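Local atomic coordinates of assemblin (Human herpesvirus 3, PDB entry 1VZV), a protein that acts as a serine protease, active as a dimer, that probably cleaves the viral assembly protein inside the procapsid so that the capsid can mature. Residues A[4-9]-A[154-159]; A[10-15]-A[59-64]; A[17-22]-A[136-141]; A[75-80]-A[96-101]. All blocks are in the same frame, centred on the assembly; numbering follows the deposited sequence.

Interaction 1 (A[4-9]-A[154-159]); sequences YVAGYL and EPFRVL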
# COMPACT_ATOMS: atom_id res chain seq x y z
N TYR A 4 -18.62 -12.96 -1.40
CA TYR A 4 -18.55 -13.81 -2.56
C TYR A 4 -17.80 -12.96 -3.53
O TYR A 4 -18.01 -11.75 -3.58
CB TYR A 4 -19.94 -14.11 -3.08
CG TYR A 4 -20.68 -14.97 -2.12
CD1 TYR A 4 -21.29 -14.43 -1.00
CD2 TYR A 4 -20.64 -16.36 -2.26
CE1 TYR A 4 -21.82 -15.23 -0.03
CE2 TYR A 4 -21.18 -17.18 -1.28
CZ TYR A 4 -21.76 -16.60 -0.17
OH TYR A 4 -22.26 -17.40 0.82
N VAL A 5 -16.86 -13.59 -4.21
CA VAL A 5 -16.04 -12.93 -5.21
C VAL A 5 -16.30 -13.70 -6.50
O VAL A 5 -16.45 -14.92 -6.46
CB VAL A 5 -14.56 -13.09 -4.86
CG1 VAL A 5 -13.72 -12.20 -5.72
CG2 VAL A 5 -14.33 -12.79 -3.41
N ALA A 6 -16.42 -12.99 -7.61
CA ALA A 6 -16.65 -13.63 -8.90
C ALA A 6 -15.90 -12.83 -9.97
O ALA A 6 -15.81 -11.61 -9.88
CB ALA A 6 -18.12 -13.70 -9.21
N GLY A 7 -15.32 -13.51 -10.95
CA GLY A 7 -14.59 -12.84 -12.00
C GLY A 7 -14.02 -13.90 -12.92
O GLY A 7 -14.24 -15.08 -12.70
N TYR A 8 -13.31 -13.48 -13.97
CA TYR A 8 -12.70 -14.41 -14.91
C TYR A 8 -11.29 -14.73 -14.50
O TYR A 8 -10.49 -13.83 -14.26
CB TYR A 8 -12.60 -13.80 -16.29
CG TYR A 8 -13.88 -13.48 -16.99
CD1 TYR A 8 -14.54 -14.44 -17.73
CD2 TYR A 8 -14.37 -12.18 -17.02
CE1 TYR A 8 -15.61 -14.14 -18.48
CE2 TYR A 8 -15.45 -11.87 -17.76
CZ TYR A 8 -16.07 -12.85 -18.50
OH TYR A 8 -17.13 -12.54 -19.31
N LEU A 9 -10.96 -16.00 -14.48
CA LEU A 9 -9.61 -16.40 -14.12
C LEU A 9 -8.67 -15.92 -15.21
O LEU A 9 -7.52 -15.56 -14.93
CB LEU A 9 -9.53 -17.92 -13.99
CG LEU A 9 -9.69 -18.58 -12.63
CD1 LEU A 9 -10.37 -17.65 -11.67
CD2 LEU A 9 -10.45 -19.90 -12.75
N GLU A 154 -23.80 -10.37 -10.47
CA GLU A 154 -24.80 -9.52 -11.08
C GLU A 154 -24.33 -8.44 -12.07
O GLU A 154 -25.03 -8.18 -13.06
CB GLU A 154 -25.67 -8.91 -10.01
CG GLU A 154 -26.79 -8.16 -10.61
CD GLU A 154 -27.25 -7.04 -9.74
OE1 GLU A 154 -26.42 -6.13 -9.48
OE2 GLU A 154 -28.44 -7.07 -9.33
N PRO A 155 -23.17 -7.77 -11.80
CA PRO A 155 -22.58 -6.71 -12.65
C PRO A 155 -21.81 -7.02 -13.93
O PRO A 155 -21.38 -6.09 -14.60
CB PRO A 155 -21.68 -5.96 -11.67
CG PRO A 155 -21.22 -7.02 -10.75
CD PRO A 155 -22.50 -7.77 -10.48
N PHE A 156 -21.54 -8.29 -14.22
CA PHE A 156 -20.83 -8.65 -15.45
C PHE A 156 -21.84 -8.57 -16.59
O PHE A 156 -22.54 -9.53 -16.84
CB PHE A 156 -20.29 -10.06 -15.34
CG PHE A 156 -19.23 -10.20 -14.29
CD1 PHE A 156 -17.91 -9.93 -14.59
CD2 PHE A 156 -19.57 -10.51 -12.98
CE1 PHE A 156 -16.95 -9.96 -13.61
CE2 PHE A 156 -18.61 -10.54 -12.00
CZ PHE A 156 -17.30 -10.26 -12.31
N ARG A 157 -21.88 -7.44 -17.31
CA ARG A 157 -22.85 -7.21 -18.39
C ARG A 157 -22.87 -8.14 -19.59
O ARG A 157 -23.86 -8.18 -20.31
CB ARG A 157 -22.77 -5.77 -18.88
CG ARG A 157 -22.96 -4.70 -17.79
CD ARG A 157 -23.33 -3.36 -18.44
NE ARG A 157 -23.02 -2.18 -17.62
CZ ARG A 157 -23.32 -0.92 -17.97
NH1 ARG A 157 -23.96 -0.69 -19.12
NH2 ARG A 157 -23.00 0.10 -17.18
N VAL A 158 -21.76 -8.83 -19.81
CA VAL A 158 -21.63 -9.78 -20.93
C VAL A 158 -21.99 -11.23 -20.56
O VAL A 158 -22.51 -11.99 -21.38
CB VAL A 158 -20.19 -9.76 -21.55
CG1 VAL A 158 -19.91 -8.41 -22.22
CG2 VAL A 158 -19.13 -10.04 -20.45
N LEU A 159 -21.71 -11.61 -19.31
CA LEU A 159 -21.99 -12.95 -18.84
C LEU A 159 -23.46 -13.30 -19.04
O LEU A 159 -24.35 -12.65 -18.51
CB LEU A 159 -21.59 -13.07 -17.36
CG LEU A 159 -21.63 -14.48 -16.80
CD1 LEU A 159 -20.55 -15.29 -17.50
CD2 LEU A 159 -21.45 -14.49 -15.29

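Interaction 2 (A[10-15]-A[59-64]); sequences ALYSKD and RGPFFL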
# COMPACT_ATOMS: atom_id res chain seq x y z
N ALA A 10 -9.17 -15.90 -16.45
CA ALA A 10 -8.37 -15.49 -17.62
C ALA A 10 -9.23 -15.30 -18.88
O ALA A 10 -10.24 -15.98 -19.08
CB ALA A 10 -7.31 -16.55 -17.90
N LEU A 11 -8.83 -14.36 -19.74
CA LEU A 11 -9.59 -14.17 -20.96
C LEU A 11 -8.86 -14.89 -22.07
O LEU A 11 -7.65 -14.67 -22.26
CB LEU A 11 -9.79 -12.69 -21.30
CG LEU A 11 -10.82 -11.90 -20.47
CD1 LEU A 11 -11.08 -10.58 -21.16
CD2 LEU A 11 -12.10 -12.67 -20.33
N TYR A 12 -9.58 -15.77 -22.77
CA TYR A 12 -9.03 -16.58 -23.86
C TYR A 12 -8.25 -15.73 -24.84
O TYR A 12 -8.80 -14.78 -25.46
CB TYR A 12 -10.11 -17.39 -24.57
CG TYR A 12 -10.72 -18.51 -23.74
CD1 TYR A 12 -10.01 -19.16 -22.73
CD2 TYR A 12 -12.03 -18.93 -23.97
CE1 TYR A 12 -10.59 -20.19 -21.99
CE2 TYR A 12 -12.61 -19.96 -23.24
CZ TYR A 12 -11.89 -20.58 -22.26
OH TYR A 12 -12.52 -21.56 -21.55
N SER A 13 -6.94 -16.02 -24.88
CA SER A 13 -6.00 -15.32 -25.74
C SER A 13 -5.42 -14.03 -25.16
O SER A 13 -4.22 -13.94 -24.89
N LYS A 14 -6.29 -13.06 -24.94
CA LYS A 14 -5.92 -11.74 -24.42
C LYS A 14 -4.81 -11.62 -23.34
O LYS A 14 -3.93 -10.71 -23.44
CB LYS A 14 -7.20 -11.01 -23.97
N ASP A 15 -4.83 -12.50 -22.33
CA ASP A 15 -3.83 -12.48 -21.25
C ASP A 15 -2.38 -12.58 -21.76
O ASP A 15 -1.46 -12.23 -21.01
CB ASP A 15 -4.10 -13.58 -20.24
CG ASP A 15 -4.03 -14.98 -20.85
OD1 ASP A 15 -3.89 -15.13 -22.09
OD2 ASP A 15 -4.14 -15.94 -20.05
N ARG A 59 -16.09 -16.38 -23.31
CA ARG A 59 -14.95 -15.50 -23.14
C ARG A 59 -13.80 -16.05 -22.31
O ARG A 59 -12.68 -15.62 -22.47
CB ARG A 59 -15.38 -14.16 -22.52
CG ARG A 59 -16.16 -13.21 -23.44
CD ARG A 59 -16.31 -11.79 -22.81
NE ARG A 59 -15.03 -11.09 -22.64
CZ ARG A 59 -14.86 -9.76 -22.63
NH1 ARG A 59 -15.87 -8.91 -22.82
NH2 ARG A 59 -13.65 -9.29 -22.45
N GLY A 60 -14.10 -16.94 -21.37
CA GLY A 60 -13.05 -17.51 -20.53
C GLY A 60 -13.52 -18.20 -19.25
O GLY A 60 -14.71 -18.36 -19.06
N PRO A 61 -12.61 -18.68 -18.40
CA PRO A 61 -13.09 -19.33 -17.18
C PRO A 61 -13.67 -18.24 -16.28
O PRO A 61 -13.02 -17.21 -16.09
CB PRO A 61 -11.80 -19.87 -16.56
CG PRO A 61 -10.87 -20.00 -17.69
CD PRO A 61 -11.15 -18.78 -18.49
N PHE A 62 -14.87 -18.47 -15.74
CA PHE A 62 -15.54 -17.53 -14.82
C PHE A 62 -15.74 -18.25 -13.50
O PHE A 62 -16.26 -19.37 -13.49
CB PHE A 62 -16.88 -17.08 -15.39
CG PHE A 62 -17.52 -15.97 -14.61
CD1 PHE A 62 -17.17 -14.64 -14.85
CD2 PHE A 62 -18.43 -16.24 -13.61
CE1 PHE A 62 -17.72 -13.61 -14.10
CE2 PHE A 62 -18.99 -15.21 -12.85
CZ PHE A 62 -18.63 -13.90 -13.09
N PHE A 63 -15.35 -17.64 -12.39
CA PHE A 63 -15.46 -18.31 -11.10
C PHE A 63 -16.21 -17.56 -10.07
O PHE A 63 -16.38 -16.36 -10.15
CB PHE A 63 -14.08 -18.63 -10.53
CG PHE A 63 -13.49 -17.54 -9.64
CD1 PHE A 63 -13.09 -16.31 -10.16
CD2 PHE A 63 -13.27 -17.77 -8.29
CE1 PHE A 63 -12.49 -15.35 -9.36
CE2 PHE A 63 -12.68 -16.81 -7.50
CZ PHE A 63 -12.29 -15.60 -8.03
N LEU A 64 -16.56 -18.27 -9.02
CA LEU A 64 -17.27 -17.71 -7.89
C LEU A 64 -16.57 -18.33 -6.68
O LEU A 64 -16.12 -19.47 -6.73
CB LEU A 64 -18.75 -18.10 -7.96
CG LEU A 64 -19.73 -17.60 -6.89
CD1 LEU A 64 -19.65 -16.11 -6.74
CD2 LEU A 64 -21.13 -18.00 -7.29

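Interaction 3 (A[17-22]-A[136-141]); sequences GELNIT and GRRVGT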
# COMPACT_ATOMS: atom_id res chain seq x y z
N GLY A 17 1.00 -14.65 -24.09
CA GLY A 17 1.82 -15.85 -23.98
C GLY A 17 2.05 -16.42 -22.58
O GLY A 17 1.84 -15.72 -21.57
N GLU A 18 2.53 -17.67 -22.52
CA GLU A 18 2.76 -18.39 -21.27
C GLU A 18 1.50 -18.39 -20.41
O GLU A 18 0.77 -19.39 -20.35
CB GLU A 18 3.93 -17.80 -20.48
CG GLU A 18 5.32 -18.19 -21.00
CD GLU A 18 6.02 -17.05 -21.75
OE1 GLU A 18 5.51 -16.64 -22.84
OE2 GLU A 18 7.09 -16.60 -21.24
N LEU A 19 1.22 -17.24 -19.79
CA LEU A 19 0.05 -17.02 -18.96
C LEU A 19 -1.19 -17.51 -19.68
O LEU A 19 -2.18 -17.87 -19.03
CB LEU A 19 -0.15 -15.52 -18.74
CG LEU A 19 0.82 -14.74 -17.86
CD1 LEU A 19 0.80 -15.34 -16.48
CD2 LEU A 19 2.23 -14.74 -18.44
N ASN A 20 -1.16 -17.46 -21.01
CA ASN A 20 -2.29 -17.86 -21.84
C ASN A 20 -3.00 -19.15 -21.44
O ASN A 20 -2.37 -20.19 -21.25
CB ASN A 20 -1.91 -17.91 -23.33
CG ASN A 20 -2.77 -16.95 -24.18
OD1 ASN A 20 -4.01 -17.09 -24.24
ND2 ASN A 20 -2.13 -15.97 -24.82
N ILE A 21 -4.31 -19.05 -21.28
CA ILE A 21 -5.17 -20.18 -20.92
C ILE A 21 -6.06 -20.48 -22.15
O ILE A 21 -6.46 -19.56 -22.88
CB ILE A 21 -6.01 -19.84 -19.66
CG1 ILE A 21 -5.08 -19.78 -18.43
CG2 ILE A 21 -7.09 -20.87 -19.45
CD1 ILE A 21 -4.11 -20.95 -18.36
N THR A 22 -6.33 -21.75 -22.41
CA THR A 22 -7.12 -22.07 -23.59
C THR A 22 -8.07 -23.22 -23.29
O THR A 22 -7.85 -23.98 -22.32
CB THR A 22 -6.20 -22.48 -24.75
OG1 THR A 22 -5.71 -23.82 -24.51
CG2 THR A 22 -4.99 -21.51 -24.88
N GLY A 136 -3.41 -8.31 -11.48
CA GLY A 136 -2.79 -9.55 -11.90
C GLY A 136 -2.08 -9.48 -13.23
O GLY A 136 -2.21 -8.53 -14.00
N ARG A 137 -1.32 -10.52 -13.50
CA ARG A 137 -0.57 -10.66 -14.74
C ARG A 137 -1.52 -10.72 -15.95
O ARG A 137 -1.14 -10.29 -17.05
CB ARG A 137 0.22 -11.96 -14.69
CG ARG A 137 0.44 -12.51 -13.28
CD ARG A 137 1.82 -12.10 -12.76
NE ARG A 137 2.83 -12.44 -13.76
CZ ARG A 137 2.98 -13.65 -14.30
NH1 ARG A 137 2.24 -14.69 -13.88
NH2 ARG A 137 3.91 -13.84 -15.22
N ARG A 138 -2.73 -11.27 -15.75
CA ARG A 138 -3.73 -11.43 -16.83
C ARG A 138 -4.64 -10.25 -17.12
O ARG A 138 -4.90 -9.42 -16.25
CB ARG A 138 -4.50 -12.73 -16.64
CG ARG A 138 -3.60 -13.90 -16.97
CD ARG A 138 -4.08 -15.29 -16.57
NE ARG A 138 -2.97 -16.24 -16.79
CZ ARG A 138 -2.91 -17.49 -16.35
NH1 ARG A 138 -3.92 -18.03 -15.67
NH2 ARG A 138 -1.83 -18.19 -16.63
N VAL A 139 -5.21 -10.22 -18.32
CA VAL A 139 -6.02 -9.09 -18.77
C VAL A 139 -7.46 -8.77 -18.34
O VAL A 139 -7.92 -7.65 -18.57
CB VAL A 139 -5.90 -8.93 -20.32
CG1 VAL A 139 -4.44 -8.95 -20.74
CG2 VAL A 139 -6.70 -10.01 -21.03
N GLY A 140 -8.22 -9.72 -17.80
CA GLY A 140 -9.58 -9.38 -17.38
C GLY A 140 -9.76 -9.75 -15.92
O GLY A 140 -10.90 -9.87 -15.44
N THR A 141 -8.62 -9.90 -15.22
CA THR A 141 -8.56 -10.34 -13.83
C THR A 141 -9.05 -9.42 -12.74
O THR A 141 -8.66 -9.57 -11.59
CB THR A 141 -7.14 -10.85 -13.43
OG1 THR A 141 -6.15 -9.83 -13.66
CG2 THR A 141 -6.76 -12.10 -14.18

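Interaction 4 (A[75-80]-A[96-101]); sequences VLFEAA and ERALYL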
# COMPACT_ATOMS: atom_id res chain seq x y z
N VAL A 75 -8.43 -7.03 10.87
CA VAL A 75 -7.13 -6.34 10.69
C VAL A 75 -7.18 -5.08 9.80
O VAL A 75 -6.47 -4.10 10.05
CB VAL A 75 -5.94 -7.32 10.24
CG1 VAL A 75 -6.31 -8.77 10.46
CG2 VAL A 75 -5.49 -7.06 8.79
N LEU A 76 -8.04 -5.14 8.78
CA LEU A 76 -8.26 -4.08 7.83
C LEU A 76 -9.00 -2.96 8.56
O LEU A 76 -8.57 -1.82 8.57
CB LEU A 76 -9.10 -4.64 6.68
CG LEU A 76 -8.63 -4.53 5.23
CD1 LEU A 76 -7.14 -4.52 5.15
CD2 LEU A 76 -9.19 -5.67 4.40
N PHE A 77 -10.10 -3.30 9.22
CA PHE A 77 -10.88 -2.34 9.98
C PHE A 77 -9.97 -1.56 10.94
O PHE A 77 -10.14 -0.35 11.16
CB PHE A 77 -11.94 -3.08 10.78
CG PHE A 77 -13.26 -3.18 10.09
CD1 PHE A 77 -13.57 -2.38 9.00
CD2 PHE A 77 -14.23 -4.05 10.56
CE1 PHE A 77 -14.81 -2.44 8.39
CE2 PHE A 77 -15.47 -4.13 9.97
CZ PHE A 77 -15.77 -3.32 8.89
N GLU A 78 -9.06 -2.28 11.56
CA GLU A 78 -8.12 -1.69 12.47
C GLU A 78 -7.26 -0.73 11.68
O GLU A 78 -7.13 0.40 12.08
CB GLU A 78 -7.26 -2.79 13.06
CG GLU A 78 -6.34 -2.36 14.17
CD GLU A 78 -5.59 -3.55 14.78
OE1 GLU A 78 -5.12 -4.44 14.00
OE2 GLU A 78 -5.48 -3.60 16.03
N ALA A 79 -6.72 -1.17 10.53
CA ALA A 79 -5.84 -0.33 9.67
C ALA A 79 -6.42 1.01 9.18
O ALA A 79 -5.69 2.02 9.08
CB ALA A 79 -5.30 -1.14 8.46
N ALA A 80 -7.71 1.00 8.83
CA ALA A 80 -8.38 2.19 8.35
C ALA A 80 -8.36 3.26 9.44
O ALA A 80 -8.49 2.96 10.63
CB ALA A 80 -9.78 1.85 7.97
N GLU A 96 -20.72 -4.08 5.02
CA GLU A 96 -20.54 -3.55 3.67
C GLU A 96 -19.31 -2.67 3.74
O GLU A 96 -18.78 -2.22 2.73
CB GLU A 96 -21.76 -2.73 3.28
CG GLU A 96 -23.05 -3.50 3.50
CD GLU A 96 -24.27 -2.68 3.22
OE1 GLU A 96 -24.30 -1.51 3.67
OE2 GLU A 96 -25.19 -3.21 2.56
N ARG A 97 -18.91 -2.37 4.97
CA ARG A 97 -17.73 -1.59 5.22
C ARG A 97 -16.52 -2.51 5.10
O ARG A 97 -15.43 -2.05 4.76
CB ARG A 97 -17.82 -0.94 6.59
CG ARG A 97 -18.89 0.12 6.62
CD ARG A 97 -18.58 1.21 7.62
NE ARG A 97 -19.26 0.98 8.89
CZ ARG A 97 -20.16 1.81 9.41
NH1 ARG A 97 -20.45 2.95 8.77
NH2 ARG A 97 -20.75 1.52 10.58
N ALA A 98 -16.70 -3.81 5.34
CA ALA A 98 -15.60 -4.76 5.21
C ALA A 98 -15.43 -4.86 3.74
O ALA A 98 -14.36 -4.64 3.22
CB ALA A 98 -16.00 -6.13 5.75
N LEU A 99 -16.55 -5.13 3.08
CA LEU A 99 -16.59 -5.28 1.64
C LEU A 99 -15.99 -4.09 0.91
O LEU A 99 -15.35 -4.27 -0.10
CB LEU A 99 -18.03 -5.50 1.19
CG LEU A 99 -18.29 -6.02 -0.21
CD1 LEU A 99 -17.64 -7.35 -0.41
CD2 LEU A 99 -19.76 -6.17 -0.38
N TYR A 100 -16.21 -2.88 1.40
CA TYR A 100 -15.67 -1.67 0.77
C TYR A 100 -14.16 -1.61 0.84
O TYR A 100 -13.53 -1.09 -0.09
CB TYR A 100 -16.24 -0.40 1.44
CG TYR A 100 -15.66 0.86 0.87
CD1 TYR A 100 -14.47 1.38 1.37
CD2 TYR A 100 -16.26 1.51 -0.19
CE1 TYR A 100 -13.89 2.50 0.81
CE2 TYR A 100 -15.70 2.64 -0.76
CZ TYR A 100 -14.51 3.13 -0.25
OH TYR A 100 -13.93 4.25 -0.81
N LEU A 101 -13.60 -2.04 1.97
CA LEU A 101 -12.16 -2.08 2.23
C LEU A 101 -11.46 -3.15 1.39
O LEU A 101 -10.45 -2.87 0.74
CB LEU A 101 -11.90 -2.38 3.71
CG LEU A 101 -11.66 -1.32 4.77
CD1 LEU A 101 -10.81 -0.20 4.20
CD2 LEU A 101 -12.94 -0.78 5.28

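Interaction 1 (A[4-9]-A[154-159])
Phe156 meets Ala6 and Gly7 through the far end of its ring. The polar part of this meeting is an aromatic edge against a carbonyl: Ala6 O lies near the plane of the Phe156 ring, 3.2 Å from Phe156 CZ and 3.7 Å from Phe156 CE2. The CB of Phe156 points at the strand, and chi1 of -66° sets CG beside its own backbone N, anti to the carbonyl carbon. The apolar contacts involve the same end of the ring. Ala6 CB is 4.2 Å from Phe156 CE2, and Gly7 CA stands obliquely to the ring at 3.8 Å from Phe156 CZ. Strand 3-8 is an inner strand of the seven-stranded mixed sheet, the barrel sheet of herpesvirus proteases, with strands 61-67 and 144-146 as its neighbours; the loop between helices 149-152 and 161-173 points the tip of one aromatic ring at it. Phe62, on strand 61-67, adds edge-to-face contacts to both Phe156 and Tyr8. The last group is built on Tyr8, whose CE2 is 4.5 Å from Phe156 CD1, with neither ring squarely facing the other. Its side chain runs obliquely across Val158, and Tyr8 OH reaches Val158 CG2 at 3.4 Å while hydrogen-bonding to Asp57.

Interaction 2 (A[10-15]-A[59-64])
Tyr12 and Arg59 join the two backbones: Tyr12 N donates to Arg59 O at 3.1 Å, and the angle of 162° at the hydrogen makes the bond nearly straight. Closest in backbone terms are Leu11 and Gly60, with 4.8 Å between Leu11 CA and Gly60 CA. Gly60 has an unusual phi of 163°, a conformation open to glycine, and its CA sends a CH toward Ala10 O at 3.5 Å. Pro61, next along, opens strand 61-67 and sets its CD beside the same Ala10 carbonyl.

Among the side chains, the Tyr12 ring lies flat over the glycine. Gly60 CA sits 3.6 Å from the ring centroid and only 10° off the normal, a CH-pi contact over the middle of the face. Pro61 CD comes obliquely to the ring at 3.8 Å from Tyr12 CE1, while Val26 of helix 23-29 also touches both residues. Leu11 crosses Arg59, its CD1 at the edge of the guanidinium beside NH2; that same nitrogen forms a salt bridge with Glu215. One backbone bond and an aromatic lid over bare glycine backbone therefore pin the loop leaving strand 3-8 to the start of strand 61-67, and the arginine charge is answered beyond the contact.

Interaction 3 (A[17-22]-A[136-141])
Arg138 threads its side chain past Leu19 to Ile21. CB leaves the loop across the line of approach, and CG stands anti to the carbonyl carbon (chi1 -72°); from there the chain is extended through CD as far as NE. Arg138 NE then lies 3.5 Å from Leu19 CB, which sits at the guanidinium edge in its plane, and NE also makes a weak, long ion pair with Asp15. Leu19 O lies over a face of the group, too close to CZ to be reliable, and its angles fit no hydrogen bond. At the tip, Arg138 NH1 meets Ile21 CG1 at 3.5 Å. This carbon stands 3.4 Å above the guanidinium plane, displaced toward the rim, and Ile21 CD1 is 4.0 Å from Arg138 NH2.

Arg137 takes the other branch of the contact. Its chain bends at chi2 and chi3, and Leu19 CG lies over a face of its guanidinium, with Leu19 CD1 3.5 Å from Arg137 CZ. The Arg137 side chain also touches the catalytic Ser110; as in related herpesvirus proteases, these adjacent arginines probably contribute to the oxyanion hole. Thr141 OG1 donates to Arg138 O at 2.9 Å from above the carbonyl plane, bracing the loop. With the weak, long Asp15 pair as the one ionic partner named, the contacts of Leu19 and Ile21 with the two guanidinium groups are mainly of aliphatic carbon, consistent with fixing them by shape rather than by polar bonds.

Interaction 4 (A[75-80]-A[96-101])
Helices 75-79 and 96-101 pack nearly perpendicular, their axes 10.1 Å apart at closest approach and at 80° to each other, the CA atoms coming nearest at Leu76 with Leu101 and Phe77 with Ala98. Phe77 reaches across with the CE1 and CZ corner of its ring. Phe77 CE1 is 3.8 Å from Arg97 CB, and Phe77 CZ is 4.2 Å from Ala98 CB. The ring also comes obliquely to the backbone between these two residues, with Phe77 CZ 3.7 Å from Ala98 N. The side chain of Arg97 crosses that of Phe77 at about a right angle. Leu101 adds a methyl, CD2, at the ring edge, though CD2 is pressed against Arg97 O in the model and its place is less sure. Deeper in, Leu76 and Leu101 slide past each other in opposite directions, Leu76 CG 4.2 Å from Leu101 CB. Ala80 CB, just past the end of its helix, closes the row at 4.4 Å from Leu101 CD1. Val197 and Met200 of the second subunit pack on Leu76 and Leu101 respectively, and Lys190 of that subunit forms a salt bridge with Glu78. Apolar packing between crossed helices, joined directly to the neighbouring chain, marks this as part of the helical dimer interface of assemblin.

How the interactions relate
Interactions 1 and 2 are buried and share the sheet, since strands 3-8 and 61-67 lie side by side; Gly7 O to Phe63 N, at 2.8 Å, is one of the bonds linking them. Interaction 3 is partly buried and joins interaction 2 through Ser13 and Asn20. Its side chains come nearest the catalytic serine, and its chemistry is arginine against aliphatic carbon, whereas interaction 1 relies on one aromatic ring at its edge against a strand carbonyl, with apolar contacts round it, and interaction 2 on a backbone bond with a ring over glycine. Interaction 4, its centre about 29 Å from those of interactions 2 and 3, is mainly helix against helix, partly buried, with Phe77 exposed and its leucines buried, and the only one touched by the second subunit.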